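Local coordinates for protein serine protease inhibitor 1 (Coprinopsis cinerea, PDB 3VWC) that probably inhibits serine-type endopeptidases, as a compact beta-trefoil protein of the I66 peptidase inhibitor family, at residues Y55-K60 / K82-T87. Residues are numbered along the deposited sequence; the frame is centred on the assembly and turned at random.
Sequences YILYCK and KKWIVT
A single antiparallel beta bridge, Tyr55 with Trp84, joins strands 54-59 and 84-88 of this beta-trefoil, where the axes of 55-59 and 84-87 make 91°. The pair is of the hydrogen-bonded kind: Tyr55 N donates to Trp84 O at 2.8 Å with a bent N-H...O angle of 140°, and Trp84 N returns a straighter bond to Tyr55 O at 2.7 Å. That carbonyl oxygen also receives a CA-H...O contact from Lys83 CA at 3.4 Å. Beyond the Tyr55-Trp84 bridge the backbones diverge, and one water links them. It accepts from Leu57 N at 2.9 Å and is hydrogen-bonded to Lys82 O; in the plane of the indole, at its edge, it also takes a weak bond from Trp84 NE1, whose stronger partner is Val64 O. Next to the bridge the apolar side chains close up. Chi1 of Leu57 (-56°) brings CG beside the backbone N, 4.1 Å from Trp84 CD1. The branch Leu57 CD1 touches the pyrrole part of the indole, 3.7 Å from Trp84 CG, the two side chains crossing at about a right angle. The same methyl lies 4.2 Å from Val86 CG2, which in turn meets Tyr55 CD2, again with side chains crossed. Trp84 O sits near the plane of the phenol ring, at its edge, and the far hydroxyl of Tyr55 is hydrogen-bonded to Ile2 N. Val48 backs both Tyr55 and Leu57, Phe97 touches Val86, and Trp108 packs edge-to-face with Trp84. Four buried residues, Tyr55, Leu57, Trp84 and Val86, thus pack together beside the bridge. In the run of neighbouring strands 54-59, 46-51, 5-11, 141-145, 96-101 and 84-88, it joins first to last, the closing seam of the six-stranded barrel of the beta-trefoil.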
ATOM      1  N   TYR A  55      10.624  -5.582   2.069  1.00 16.28           N
ATOM      2  CA  TYR A  55      10.138  -5.614   0.688  1.00 14.57           C
ATOM      3  C   TYR A  55      10.133  -4.229   0.089  1.00 14.34           C
ATOM      4  O   TYR A  55      10.003  -3.216   0.806  1.00 15.05           O
ATOM      5  CB  TYR A  55       8.725  -6.212   0.596  1.00 15.68           C
ATOM      6  CG  TYR A  55       8.693  -7.638   1.086  1.00 12.92           C
ATOM      7  CD1 TYR A  55       8.900  -8.699   0.200  1.00 16.20           C
ATOM      8  CD2 TYR A  55       8.469  -7.912   2.429  1.00 17.54           C
ATOM      9  CE1 TYR A  55       8.974 -10.035   0.677  1.00 18.15           C
ATOM     10  CE2 TYR A  55       8.554  -9.231   2.921  1.00 15.08           C
ATOM     11  CZ  TYR A  55       8.761 -10.270   2.044  1.00 15.79           C
ATOM     12  OH  TYR A  55       8.789 -11.568   2.529  1.00 18.78           O
ATOM     13  N   ILE A  56      10.382  -4.198  -1.218  1.00 13.39           N
ATOM     14  CA  ILE A  56      10.162  -2.989  -2.007  0.70 15.40           C
ATOM     15  C   ILE A  56       8.943  -3.207  -2.884  1.00 12.71           C
ATOM     16  O   ILE A  56       8.742  -4.277  -3.416  1.00 12.85           O
ATOM     17  CB  ILE A  56      11.378  -2.639  -2.907  0.70 15.76           C
ATOM     18  CG1 ILE A  56      12.649  -2.552  -2.085  0.70 17.21           C
ATOM     19  CG2 ILE A  56      11.109  -1.325  -3.657  0.70 15.32           C
ATOM     20  CD1 ILE A  56      13.894  -2.433  -2.931  0.70 27.24           C
ATOM     21  N   LEU A  57       8.049  -2.202  -2.949  1.00 11.97           N
ATOM     22  CA  LEU A  57       6.759  -2.391  -3.584  0.70 12.16           C
ATOM     23  C   LEU A  57       6.603  -1.403  -4.745  1.00 10.05           C
ATOM     24  O   LEU A  57       6.657  -0.188  -4.528  1.00 11.88           O
ATOM     25  CB  LEU A  57       5.629  -2.171  -2.541  0.70 11.32           C
ATOM     26  CG  LEU A  57       5.783  -3.084  -1.294  0.70 10.39           C
ATOM     27  CD1 LEU A  57       4.885  -2.606  -0.130  0.70  9.08           C
ATOM     28  CD2 LEU A  57       5.418  -4.476  -1.663  0.70 17.20           C
ATOM     29  N   TYR A  58       6.319  -1.947  -5.916  1.00 12.39           N
ATOM     30  CA  TYR A  58       6.322  -1.126  -7.129  1.00 11.79           C
ATOM     31  C   TYR A  58       4.914  -0.986  -7.703  1.00 10.82           C
ATOM     32  O   TYR A  58       4.226  -1.973  -7.910  1.00 12.93           O
ATOM     33  CB  TYR A  58       7.286  -1.671  -8.203  1.00 12.14           C
ATOM     34  CG  TYR A  58       8.770  -1.557  -7.894  1.00 12.83           C
ATOM     35  CD1 TYR A  58       9.535  -0.449  -8.310  1.00 16.52           C
ATOM     36  CD2 TYR A  58       9.396  -2.529  -7.136  1.00 18.38           C
ATOM     37  CE1 TYR A  58      10.899  -0.365  -8.024  1.00 20.82           C
ATOM     38  CE2 TYR A  58      10.753  -2.465  -6.863  1.00 17.14           C
ATOM     39  CZ  TYR A  58      11.499  -1.371  -7.297  1.00 21.79           C
ATOM     40  OH  TYR A  58      12.848  -1.269  -6.946  1.00 18.53           O
ATOM     41  N   CYS A  59       4.553   0.264  -8.028  1.00 12.44           N
ATOM     42  CA  CYS A  59       3.296   0.583  -8.695  1.00 13.96           C
ATOM     43  C   CYS A  59       3.572   1.377  -9.962  1.00 14.75           C
ATOM     44  O   CYS A  59       4.098   2.493  -9.935  1.00 17.84           O
ATOM     45  CB  CYS A  59       2.363   1.369  -7.768  1.00 13.69           C
ATOM     46  SG  CYS A  59       0.728   1.722  -8.476  1.00 14.49           S
ATOM     47  N   LYS A  60       3.071   0.813 -11.044  1.00 17.83           N
ATOM     48  CA  LYS A  60       3.418   1.269 -12.389  1.00 18.77           C
ATOM     49  C   LYS A  60       4.922   1.540 -12.532  1.00 20.73           C
ATOM     50  O   LYS A  60       5.353   2.512 -13.161  1.00 21.39           O
ATOM     51  CB  LYS A  60       2.556   2.473 -12.775  1.00 21.36           C
ATOM     52  CG  LYS A  60       1.113   2.044 -12.935  1.00 21.49           C
ATOM     53  CD  LYS A  60       0.208   3.186 -13.385  1.00 23.04           C
ATOM     54  CE  LYS A  60      -1.241   2.723 -13.557  1.00 25.36           C
ATOM     55  NZ  LYS A  60      -2.138   3.817 -14.127  1.00 25.56           N
ATOM     56  N   LYS A  82      12.181   3.309   1.419  1.00 16.08           N
ATOM     57  CA  LYS A  82      11.467   2.500   0.467  1.00 12.72           C
ATOM     58  C   LYS A  82      11.218   1.053   0.889  1.00 13.52           C
ATOM     59  O   LYS A  82      10.651   0.294   0.153  1.00 15.05           O
ATOM     60  CB  LYS A  82      12.201   2.482  -0.887  1.00 20.22           C
ATOM     61  CG  LYS A  82      12.388   3.857  -1.477  1.00 20.93           C
ATOM     62  CD  LYS A  82      12.809   3.760  -2.934  1.00 35.92           C
ATOM     63  CE  LYS A  82      13.139   5.141  -3.495  1.00 40.40           C
ATOM     64  NZ  LYS A  82      14.062   5.017  -4.654  1.00 48.99           N
ATOM     65  N   LYS A  83      11.660   0.673   2.082  1.00 15.24           N
ATOM     66  CA  LYS A  83      11.508  -0.720   2.521  1.00 14.94           C
ATOM     67  C   LYS A  83      10.283  -0.863   3.435  1.00  8.90           C
ATOM     68  O   LYS A  83      10.039  -0.033   4.286  1.00 12.29           O
ATOM     69  CB  LYS A  83      12.761  -1.151   3.326  1.00 16.19           C
ATOM     70  CG  LYS A  83      13.968  -1.545   2.475  1.00 25.78           C
ATOM     71  CD  LYS A  83      15.147  -1.941   3.417  1.00 26.82           C
ATOM     72  CE  LYS A  83      16.359  -2.460   2.650  1.00 40.32           C
ATOM     73  NZ  LYS A  83      17.261  -3.344   3.477  1.00 44.42           N
ATOM     74  N   TRP A  84       9.501  -1.906   3.166  1.00 10.90           N
ATOM     75  CA  TRP A  84       8.225  -2.196   3.892  1.00 10.30           C
ATOM     76  C   TRP A  84       8.217  -3.611   4.474  1.00 10.66           C
ATOM     77  O   TRP A  84       8.740  -4.569   3.846  1.00 12.76           O
ATOM     78  CB  TRP A  84       7.047  -2.089   2.904  1.00 11.05           C
ATOM     79  CG  TRP A  84       6.967  -0.711   2.272  1.00 12.50           C
ATOM     80  CD1 TRP A  84       7.573  -0.316   1.117  1.00 12.42           C
ATOM     81  CD2 TRP A  84       6.329   0.448   2.819  1.00  9.52           C
ATOM     82  NE1 TRP A  84       7.311   1.022   0.884  1.00  9.50           N
ATOM     83  CE2 TRP A  84       6.546   1.517   1.910  1.00  8.75           C
ATOM     84  CE3 TRP A  84       5.564   0.684   3.984  1.00 10.50           C
ATOM     85  CZ2 TRP A  84       6.075   2.810   2.139  1.00 10.97           C
ATOM     86  CZ3 TRP A  84       5.081   2.005   4.217  1.00  9.92           C
ATOM     87  CH2 TRP A  84       5.311   3.040   3.257  1.00  8.31           C
ATOM     88  N   ILE A  85       7.598  -3.705   5.647  1.00 11.17           N
ATOM     89  CA  ILE A  85       7.374  -4.982   6.337  1.00 13.26           C
ATOM     90  C   ILE A  85       5.927  -5.358   5.999  1.00 12.31           C
ATOM     91  O   ILE A  85       4.966  -4.593   6.285  1.00 11.09           O
ATOM     92  CB  ILE A  85       7.580  -4.810   7.856  1.00 14.72           C
ATOM     93  CG1 ILE A  85       9.005  -4.309   8.170  1.00 15.13           C
ATOM     94  CG2 ILE A  85       7.248  -6.129   8.642  1.00 16.29           C
ATOM     95  CD1 ILE A  85      10.134  -5.193   7.698  1.00 24.46           C
ATOM     96  N   VAL A  86       5.776  -6.478   5.305  1.00 13.20           N
ATOM     97  CA  VAL A  86       4.492  -6.915   4.807  1.00  9.92           C
ATOM     98  C   VAL A  86       4.098  -8.175   5.578  1.00 13.56           C
ATOM     99  O   VAL A  86       4.799  -9.187   5.503  1.00 16.49           O
ATOM    100  CB  VAL A  86       4.493  -7.134   3.299  1.00 12.96           C
ATOM    101  CG1 VAL A  86       3.114  -7.548   2.814  1.00 14.24           C
ATOM    102  CG2 VAL A  86       4.983  -5.846   2.544  1.00 12.48           C
ATOM    103  N   THR A  87       3.025  -8.085   6.373  1.00  9.83           N
ATOM    104  CA  THR A  87       2.774  -9.173   7.321  1.00 10.48           C
ATOM    105  C   THR A  87       1.374  -9.736   7.088  1.00 12.46           C
ATOM    106  O   THR A  87       0.382  -8.983   7.165  1.00 11.73           O
ATOM    107  CB  THR A  87       2.835  -8.620   8.752  1.00 10.22           C
ATOM    108  OG1 THR A  87       4.107  -7.964   8.983  1.00 14.14           O
ATOM    109  CG2 THR A  87       2.757  -9.775   9.756  1.00 13.18           C
TER
HETATM  110  O   HOH W   1       8.785   0.421  -1.867  1.00 12.49           O